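Local coordinates for TATA-box-binding protein (Methanococcus jannaschii, PDB 2Z8U) that probably binds the TATA box of archaeal promoters and acts as a general transcription initiation factor for RNA polymerase, at residues T72-S76 with K77-E81; K85-I88 with K89-K92. All coordinates share one frame; numbering follows the deposited sequence.

Contact 1. Residues T72-S76 with K77-E81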
loop_
_atom_site.group_PDB
_atom_site.type_symbol
_atom_site.label_atom_id
_atom_site.label_comp_id
_atom_site.label_asym_id
_atom_site.label_seq_id
_atom_site.Cartn_x
_atom_site.Cartn_y
_atom_site.Cartn_z
ATOM N N THR B 72 25.828 -22.753 8.354
ATOM C CA THR B 72 24.850 -23.466 7.546
ATOM C C THR B 72 25.450 -24.800 7.113
ATOM O O THR B 72 26.668 -24.968 7.116
ATOM C CB THR B 72 24.481 -22.598 6.299
ATOM O OG1 THR B 72 23.394 -23.198 5.603
ATOM C CG2 THR B 72 25.659 -22.461 5.366
ATOM N N GLY B 73 24.590 -25.755 6.759
ATOM C CA GLY B 73 25.034 -26.993 6.146
ATOM C C GLY B 73 25.018 -28.198 7.058
ATOM O O GLY B 73 24.944 -29.338 6.578
ATOM N N ALA B 74 25.111 -27.964 8.369
ATOM C CA ALA B 74 25.142 -29.060 9.338
ATOM C C ALA B 74 23.804 -29.810 9.383
ATOM O O ALA B 74 22.750 -29.221 9.151
ATOM C CB ALA B 74 25.500 -28.539 10.706
ATOM N N LYS B 75 23.874 -31.098 9.682
ATOM C CA LYS B 75 22.705 -31.962 9.762
ATOM C C LYS B 75 21.990 -31.758 11.102
ATOM O O LYS B 75 20.797 -32.035 11.219
ATOM C CB LYS B 75 23.092 -33.444 9.601
ATOM C CG LYS B 75 23.683 -33.856 8.241
ATOM C CD LYS B 75 23.804 -35.398 8.143
ATOM C CE LYS B 75 24.583 -35.837 6.909
ATOM N NZ LYS B 75 24.417 -37.293 6.608
ATOM N N SER B 76 22.734 -31.272 12.096
ATOM C CA SER B 76 22.246 -31.109 13.476
ATOM C C SER B 76 23.001 -29.971 14.164
ATOM O O SER B 76 24.107 -29.597 13.735
ATOM C CB SER B 76 22.478 -32.400 14.287
ATOM O OG SER B 76 23.871 -32.586 14.500
ATOM N N LYS B 77 22.413 -29.451 15.241
ATOM C CA LYS B 77 23.084 -28.486 16.118
ATOM C C LYS B 77 24.428 -28.994 16.597
ATOM O O LYS B 77 25.391 -28.240 16.633
ATOM C CB LYS B 77 22.196 -28.147 17.331
ATOM C CG LYS B 77 22.803 -27.105 18.274
ATOM C CD LYS B 77 21.953 -26.987 19.516
ATOM C CE LYS B 77 22.756 -26.519 20.718
ATOM N NZ LYS B 77 21.914 -26.610 21.946
ATOM N N GLU B 78 24.497 -30.280 16.972
ATOM C CA GLU B 78 25.738 -30.843 17.491
ATOM C C GLU B 78 26.812 -30.899 16.440
ATOM O O GLU B 78 27.971 -30.598 16.742
ATOM C CB GLU B 78 25.546 -32.246 18.124
ATOM C CG GLU B 78 24.738 -32.247 19.422
ATOM C CD GLU B 78 23.270 -31.987 19.182
ATOM O OE1 GLU B 78 22.818 -32.174 18.035
ATOM O OE2 GLU B 78 22.571 -31.583 20.132
ATOM N N GLU B 79 26.445 -31.305 15.218
ATOM C CA GLU B 79 27.413 -31.324 14.130
ATOM C C GLU B 79 28.002 -29.926 13.873
ATOM O O GLU B 79 29.221 -29.771 13.655
ATOM C CB GLU B 79 26.801 -31.846 12.845
ATOM C CG GLU B 79 27.799 -31.847 11.691
ATOM C CD GLU B 79 27.310 -32.598 10.491
ATOM O OE1 GLU B 79 27.644 -33.797 10.354
ATOM O OE2 GLU B 79 26.573 -31.996 9.694
ATOM N N ALA B 80 27.115 -28.930 13.875
ATOM C CA ALA B 80 27.507 -27.536 13.731
ATOM C C ALA B 80 28.455 -27.120 14.857
ATOM O O ALA B 80 29.469 -26.507 14.592
ATOM C CB ALA B 80 26.304 -26.631 13.684
ATOM N N GLU B 81 28.120 -27.448 16.105
ATOM C CA GLU B 81 28.984 -27.073 17.244
ATOM C C GLU B 81 30.393 -27.681 17.138
ATOM O O GLU B 81 31.402 -27.027 17.464
ATOM C CB GLU B 81 28.332 -27.464 18.573
ATOM C CG GLU B 81 29.148 -26.927 19.790
ATOM C CD GLU B 81 28.390 -27.043 21.102
ATOM O OE1 GLU B 81 27.145 -27.207 21.066
ATOM O OE2 GLU B 81 29.041 -26.959 22.167
HETATM O O HOH W 1 23.191 -34.727 16.720
#

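Contact 2. Residues K85-I88 with K89-K92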
loop_
_atom_site.group_PDB
_atom_site.type_symbol
_atom_site.label_atom_id
_atom_site.label_comp_id
_atom_site.label_asym_id
_atom_site.label_seq_id
_atom_site.Cartn_x
_atom_site.Cartn_y
_atom_site.Cartn_z
ATOM N N LYS B 85 33.710 -25.489 16.994
ATOM C CA LYS B 85 34.813 -25.647 17.941
ATOM C C LYS B 85 36.186 -25.958 17.278
ATOM O O LYS B 85 37.230 -25.611 17.805
ATOM C CB LYS B 85 34.447 -26.605 19.074
ATOM C CG LYS B 85 33.560 -25.919 20.145
ATOM C CD LYS B 85 32.743 -26.887 20.982
ATOM C CE LYS B 85 32.132 -26.175 22.246
ATOM N NZ LYS B 85 31.040 -25.094 22.032
ATOM N N LYS B 86 36.158 -26.611 16.119
ATOM C CA LYS B 86 37.378 -26.909 15.360
ATOM C C LYS B 86 38.007 -25.630 14.843
ATOM O O LYS B 86 39.240 -25.425 14.926
ATOM C CB LYS B 86 37.034 -27.828 14.187
ATOM C CG LYS B 86 36.909 -29.293 14.593
ATOM C CD LYS B 86 36.607 -30.204 13.406
ATOM C CE LYS B 86 36.251 -31.619 13.895
ATOM N NZ LYS B 86 35.918 -32.507 12.743
ATOM N N ILE B 87 37.146 -24.760 14.310
ATOM C CA ILE B 87 37.568 -23.416 13.864
ATOM C C ILE B 87 38.100 -22.587 15.037
ATOM O O ILE B 87 39.154 -21.944 14.904
ATOM C CB ILE B 87 36.413 -22.698 13.119
ATOM C CG1 ILE B 87 35.981 -23.523 11.880
ATOM C CG2 ILE B 87 36.757 -21.239 12.796
ATOM C CD1 ILE B 87 36.954 -23.521 10.709
ATOM N N ILE B 88 37.367 -22.585 16.163
ATOM C CA ILE B 88 37.795 -21.900 17.400
ATOM C C ILE B 88 39.210 -22.336 17.841
ATOM O O ILE B 88 40.073 -21.507 18.146
ATOM C CB ILE B 88 36.733 -22.107 18.549
ATOM C CG1 ILE B 88 35.461 -21.303 18.215
ATOM C CG2 ILE B 88 37.314 -21.752 19.947
ATOM C CD1 ILE B 88 34.325 -21.469 19.210
ATOM N N LYS B 89 39.437 -23.645 17.860
ATOM C CA LYS B 89 40.765 -24.175 18.205
ATOM C C LYS B 89 41.851 -23.605 17.295
ATOM O O LYS B 89 42.912 -23.227 17.771
ATOM C CB LYS B 89 40.776 -25.689 18.151
ATOM C CG LYS B 89 42.134 -26.306 18.434
ATOM C CD LYS B 89 41.990 -27.813 18.563
ATOM C CE LYS B 89 43.298 -28.447 19.013
ATOM N NZ LYS B 89 44.470 -28.040 18.199
ATOM N N GLU B 90 41.611 -23.556 15.987
ATOM C CA GLU B 90 42.618 -22.978 15.084
ATOM C C GLU B 90 42.911 -21.535 15.419
ATOM O O GLU B 90 44.071 -21.131 15.499
ATOM C CB GLU B 90 42.172 -23.044 13.632
ATOM C CG GLU B 90 42.112 -24.428 13.052
ATOM C CD GLU B 90 41.652 -24.335 11.623
ATOM O OE1 GLU B 90 42.428 -23.831 10.785
ATOM O OE2 GLU B 90 40.518 -24.730 11.342
ATOM N N LEU B 91 41.854 -20.748 15.613
ATOM C CA LEU B 91 42.029 -19.329 15.969
ATOM C C LEU B 91 42.722 -19.174 17.321
ATOM O O LEU B 91 43.649 -18.360 17.455
ATOM C CB LEU B 91 40.687 -18.560 15.928
ATOM C CG LEU B 91 39.808 -18.716 14.668
ATOM C CD1 LEU B 91 38.599 -17.762 14.800
ATOM C CD2 LEU B 91 40.528 -18.520 13.341
ATOM N N LYS B 92 42.319 -19.973 18.314
ATOM C CA LYS B 92 43.005 -19.972 19.609
ATOM C C LYS B 92 44.492 -20.326 19.448
ATOM O O LYS B 92 45.353 -19.660 20.011
ATOM C CB LYS B 92 42.340 -20.924 20.625
ATOM C CG LYS B 92 43.194 -21.169 21.872
ATOM C CD LYS B 92 42.488 -22.036 22.922
ATOM C CE LYS B 92 43.393 -22.239 24.152
ATOM N NZ LYS B 92 43.012 -23.462 24.922
#

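Contact 1. Residues T72-S76 with K77-E81
Helix 77-94 begins right after Ser76, where the chain bends round and Ser76 O receives Ala80 N at 3.1 Å with an N-H...O angle of 167°, closing the first full turn. Ser76 is also the N-cap: OG accepts Glu79 N at 3.0 Å. With chi1 at 69° the hydroxyl is tucked between its own backbone N and carbonyl carbon, from where it reaches the N-H of Glu79. A water touches OG and donates to Glu78 OE1 at 2.9 Å, tying the bent Glu78 chain loosely to the cap. Glu79 works in the other direction. Its CG is anti to the backbone N (chi1 179°) and the rest of the chain is extended, running back along the loop until OE2 takes Lys75 N at 2.8 Å, the N-H arriving from above the carboxylate plane. It resembles a capping box, but the N-H held is that of Lys75, one residue before the N-cap Ser76. Shortening Glu79 to an alanine would probably leave Lys75 N without its mate and the loop freer to shift. On the buried side Ala74 CB meets Ala80 CB at 3.6 Å. Both methyls lie against strand 14-23, Ala74 on Val18 and Ala80 on Val20, while Thr72, ending strand 68-72, pairs through its backbone with Ala60 of strand 59-63.

Contact 2. Residues K85-I88 with K89-K92
Ile87 and Leu91 sit one turn apart on the buried face of helix 77-94, and this is where the packing is close. Leu91 CG lies 3.3 Å from Ile87 O, over the carbonyl that also accepts Leu91 N at 3.0 Å. The side chains themselves meet more lightly, Ile87 CG2 to Leu91 CG at 4.4 Å; Ile87 has this methyl anti to its own N, which aims it along the helix toward the next turn. Each then finds its own neighbours: Ile87 rests on Cys52 and Leu54 of strand 50-54, Leu91 on Val33 and Ile36 of helix 30-36, and Ile88 on the loop residues Val98 and Pro102. The next turn is held as well, Lys92 N reaching Ile88 O at 2.7 Å.

The outer face is looser. Glu90 lays CG at 3.6 Å from Lys86 O, and its carboxylate passes obliquely by Ile87, OE2 standing 3.8 Å from CD1, a plain van der Waals touch at the border between core and surface. Lys86 is exposed, its extended chain leading off the helix. Lys89 packs only its CB against the preceding turn, at 3.6 Å from Lys85 O, then bends at its end. Across the contact, then, the bonding is backbone to backbone; the charges of Lys85, Lys89 and Lys92 are met in salt bridges by Glu81, Asp93 and Glu100, and the apolar stripe of Ile87, Ile88 and Leu91 is what packs on the rest of the fold and probably fixes how the helix lies.

Both contacts lie on helix 77-94 within the first of the two repeats: contact 1 starts the helix and contact 2 takes up its later turns, with about 16 Å between their centres. Contact 1 is about 9 Å from the centre of the chain and contact 2 about 22 Å, so the helix runs outward from the middle of the molecule. Glu81 of contact 1 and Lys85 of contact 2, one turn apart, form a salt bridge. The start of the helix packs by strand 14-23, its later turns by strand 50-54, with helix 30-36 alongside. In the TBP saddle such helices cover the convex side of the sheet, whose concave side is the one that meets DNA.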